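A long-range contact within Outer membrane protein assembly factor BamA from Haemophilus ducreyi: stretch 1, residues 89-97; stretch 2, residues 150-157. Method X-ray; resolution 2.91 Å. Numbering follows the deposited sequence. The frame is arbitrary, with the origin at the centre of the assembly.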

# COMPACT_ATOMS: atom_id res chain seq x y z
N ARG A 89 4.95 -27.63 20.78
CA ARG A 89 4.74 -28.51 19.64
C ARG A 89 3.40 -28.23 18.97
O ARG A 89 2.52 -27.60 19.55
CB ARG A 89 4.82 -29.98 20.05
CG ARG A 89 6.20 -30.46 20.46
CD ARG A 89 6.19 -31.97 20.72
NE ARG A 89 4.94 -32.44 21.32
CZ ARG A 89 4.78 -32.70 22.62
NH1 ARG A 89 5.79 -32.55 23.47
NH2 ARG A 89 3.60 -33.12 23.07
N PHE A 90 3.26 -28.72 17.75
CA PHE A 90 2.03 -28.51 17.01
C PHE A 90 1.39 -29.84 16.60
O PHE A 90 2.08 -30.85 16.43
CB PHE A 90 2.30 -27.66 15.78
CG PHE A 90 3.03 -26.38 16.07
CD1 PHE A 90 2.35 -25.26 16.52
CD2 PHE A 90 4.41 -26.29 15.90
CE1 PHE A 90 3.02 -24.09 16.78
CE2 PHE A 90 5.08 -25.12 16.17
CZ PHE A 90 4.39 -24.02 16.61
N GLU A 91 0.07 -29.83 16.46
CA GLU A 91 -0.61 -30.99 15.93
C GLU A 91 -1.84 -30.57 15.14
O GLU A 91 -2.36 -29.48 15.35
CB GLU A 91 -0.95 -32.01 17.03
CG GLU A 91 -1.84 -31.52 18.14
CD GLU A 91 -1.88 -32.51 19.30
OE1 GLU A 91 -0.79 -32.99 19.71
OE2 GLU A 91 -2.99 -32.80 19.79
N GLY A 92 -2.27 -31.43 14.22
CA GLY A 92 -3.34 -31.10 13.30
C GLY A 92 -2.82 -30.42 12.04
O GLY A 92 -3.58 -30.13 11.12
N ASN A 93 -1.51 -30.16 12.01
CA ASN A 93 -0.88 -29.45 10.91
C ASN A 93 -0.43 -30.38 9.80
O ASN A 93 0.77 -30.59 9.62
CB ASN A 93 0.31 -28.61 11.39
CG ASN A 93 1.32 -29.41 12.19
OD1 ASN A 93 0.95 -30.25 13.01
ND2 ASN A 93 2.60 -29.16 11.95
N ASP A 94 -1.39 -30.92 9.06
CA ASP A 94 -1.09 -31.97 8.10
C ASP A 94 -0.42 -31.44 6.85
O ASP A 94 0.47 -32.08 6.27
CB ASP A 94 -2.35 -32.74 7.73
CG ASP A 94 -2.94 -33.45 8.92
OD1 ASP A 94 -2.17 -34.09 9.67
OD2 ASP A 94 -4.17 -33.36 9.13
N VAL A 95 -0.82 -30.25 6.44
CA VAL A 95 -0.23 -29.72 5.23
C VAL A 95 0.80 -28.66 5.58
O VAL A 95 1.77 -28.49 4.84
CB VAL A 95 -1.28 -29.25 4.17
CG1 VAL A 95 -2.69 -29.68 4.57
CG2 VAL A 95 -1.20 -27.74 3.94
N THR A 96 0.63 -27.98 6.72
CA THR A 96 1.43 -26.77 6.98
C THR A 96 2.95 -26.96 7.09
O THR A 96 3.60 -27.10 6.05
CB THR A 96 0.81 -25.85 8.04
OG1 THR A 96 -0.43 -25.35 7.52
CG2 THR A 96 1.69 -24.65 8.31
N ALA A 97 3.51 -26.97 8.30
CA ALA A 97 4.98 -26.97 8.50
C ALA A 97 5.28 -26.54 9.91
O ALA A 97 4.74 -25.53 10.37
CB ALA A 97 5.71 -26.03 7.55
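Stretch 2 150-157: IIYKIKER

How does stretch 2 run relative to stretch 1? It runs alongside in the same direction, as the strand that continues through Ile150 to Glu156, beside the strand that ends at Glu91; both begin earlier in the chain. Their N-to-C directions differ by 26°, with a signed crossing angle of -26°, and the axes approach to 4.5 Å. The register is simple: Arg89 lies beside Ile151, Phe90 beside Tyr152 and Glu91 beside Lys153, with paired CA atoms 4.7 to 4.9 Å apart. Beyond Glu91, stretch 1 leaves the strand and turns, while stretch 2 stays extended as far as Glu156, so the two ends of the contact are built differently.

Which backbone donors and acceptors are satisfied between the strands? The ladder alternates as parallel strands require, each residue of stretch 1 with both polar groups turned across being straddled by two residues of stretch 2. Arg89 N gives a weak hydrogen bond to Ile150 O at 3.3 Å, and Arg89 O accepts a stronger one from Tyr152 N at 2.8 Å. Two residues on, Glu91 N donates to Tyr152 O at 2.9 Å, and Glu91 O accepts from Ile154 N at 3.0 Å. Weaker CA-H...O contacts fill in between: Ile151 CA lies 3.2 Å from Arg89 O, and Lys153 CA lies 3.3 Å from Glu91 O. Thus these carbonyls receive an N-H and a C-H together.

What do the side chains add on the two faces of the pair? Phe90 and Tyr152 share one face, where Phe90 CD1 packs 3.5 Å from Tyr152 CB; the rings meet obliquely, with centroids 5.9 Å apart and planes at 44°. Arg89, Glu91, Ile151 and Lys153 occupy the other. There the end of Glu91 reaches back over stretch 2, bringing OE2 to 3.3 Å from Ile151 CD1 and 3.7 Å from Lys153 CD. These are contacts with carbon, so they leave that carboxylate oxygen without a hydrogen bond across the pair.

How does the contact continue once stretch 1 has turned away? Gly92 makes the turn at phi 88° and psi -4°, where a side chain would be jammed against the preceding carbonyl; an ideal CB would also lie 2.3 Å from Ile154 O. Weak internal support comes from Asp94 N, which donates to Gly92 O at 3.1 Å. Ile154 CD1 then packs 3.4 Å from Asn93 CA, and the turn passes over Glu156.

What satisfies the carboxylate of Glu156? Its CB points toward stretch 1, and both oxygens find donors in the loop. OE2 accepts from two successive amides, Val95 N at 3.1 Å and Thr96 N at 2.7 Å, while OE1 accepts from Thr96 OG1 at 2.7 Å. Thr96 therefore holds both oxygens, one through its backbone and one through its hydroxyl. Asp94 N is also near, 3.3 Å from Glu156 OE2, but the angle is too poor for a hydrogen bond.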

# COMPACT_ATOMS: atom_id res chain seq x y z
N ILE A 150 3.57 -27.02 25.83
CA ILE A 150 2.42 -26.29 25.31
C ILE A 150 2.16 -26.60 23.83
O ILE A 150 2.90 -26.17 22.93
CB ILE A 150 2.57 -24.78 25.57
CG1 ILE A 150 1.64 -23.97 24.66
CG2 ILE A 150 4.02 -24.34 25.39
CD1 ILE A 150 1.73 -22.48 24.89
N ILE A 151 1.09 -27.37 23.58
CA ILE A 151 0.75 -27.83 22.23
C ILE A 151 -0.22 -26.88 21.52
O ILE A 151 -1.09 -26.29 22.16
CB ILE A 151 0.15 -29.27 22.24
CG1 ILE A 151 -1.34 -29.26 21.88
CG2 ILE A 151 0.39 -29.94 23.59
CD1 ILE A 151 -2.04 -30.60 22.06
N TYR A 152 -0.05 -26.72 20.22
CA TYR A 152 -1.01 -25.94 19.44
C TYR A 152 -1.72 -26.84 18.43
O TYR A 152 -1.10 -27.37 17.51
CB TYR A 152 -0.33 -24.78 18.73
CG TYR A 152 0.05 -23.62 19.63
CD1 TYR A 152 1.16 -23.70 20.46
CD2 TYR A 152 -0.68 -22.44 19.61
CE1 TYR A 152 1.51 -22.63 21.28
CE2 TYR A 152 -0.33 -21.37 20.43
CZ TYR A 152 0.77 -21.47 21.25
OH TYR A 152 1.12 -20.42 22.06
N LYS A 153 -3.03 -27.00 18.61
CA LYS A 153 -3.84 -27.86 17.76
C LYS A 153 -4.60 -27.02 16.76
O LYS A 153 -5.51 -26.28 17.13
CB LYS A 153 -4.81 -28.69 18.62
CG LYS A 153 -5.77 -29.59 17.85
CD LYS A 153 -5.90 -30.96 18.52
CE LYS A 153 -7.25 -31.60 18.25
NZ LYS A 153 -8.38 -30.81 18.82
N ILE A 154 -4.22 -27.13 15.49
CA ILE A 154 -4.88 -26.34 14.46
C ILE A 154 -5.74 -27.16 13.49
O ILE A 154 -5.52 -28.36 13.29
CB ILE A 154 -3.87 -25.42 13.70
CG1 ILE A 154 -3.83 -25.75 12.22
CG2 ILE A 154 -2.49 -25.55 14.31
CD1 ILE A 154 -2.88 -26.84 11.86
N LYS A 155 -6.76 -26.51 12.94
CA LYS A 155 -7.53 -27.05 11.83
C LYS A 155 -7.12 -26.27 10.58
O LYS A 155 -7.38 -25.07 10.49
CB LYS A 155 -9.03 -26.90 12.08
CG LYS A 155 -9.92 -27.38 10.94
CD LYS A 155 -9.87 -28.89 10.82
CE LYS A 155 -10.30 -29.37 9.44
NZ LYS A 155 -10.27 -30.87 9.35
N GLU A 156 -6.47 -26.95 9.64
CA GLU A 156 -6.06 -26.34 8.38
C GLU A 156 -7.29 -25.84 7.67
O GLU A 156 -8.40 -26.30 7.95
CB GLU A 156 -5.38 -27.38 7.49
CG GLU A 156 -4.13 -28.02 8.08
CD GLU A 156 -2.88 -27.24 7.78
OE1 GLU A 156 -2.99 -26.08 7.33
OE2 GLU A 156 -1.78 -27.79 7.99
N ARG A 157 -7.12 -24.93 6.73
CA ARG A 157 -8.29 -24.38 6.08
C ARG A 157 -8.01 -23.99 4.64
O ARG A 157 -6.86 -23.75 4.28
CB ARG A 157 -8.81 -23.18 6.88
CG ARG A 157 -8.20 -21.85 6.47
CD ARG A 157 -9.11 -20.71 6.90
NE ARG A 157 -8.73 -19.46 6.26
CZ ARG A 157 -9.58 -18.63 5.67
NH1 ARG A 157 -10.88 -18.92 5.65
NH2 ARG A 157 -9.13 -17.51 5.11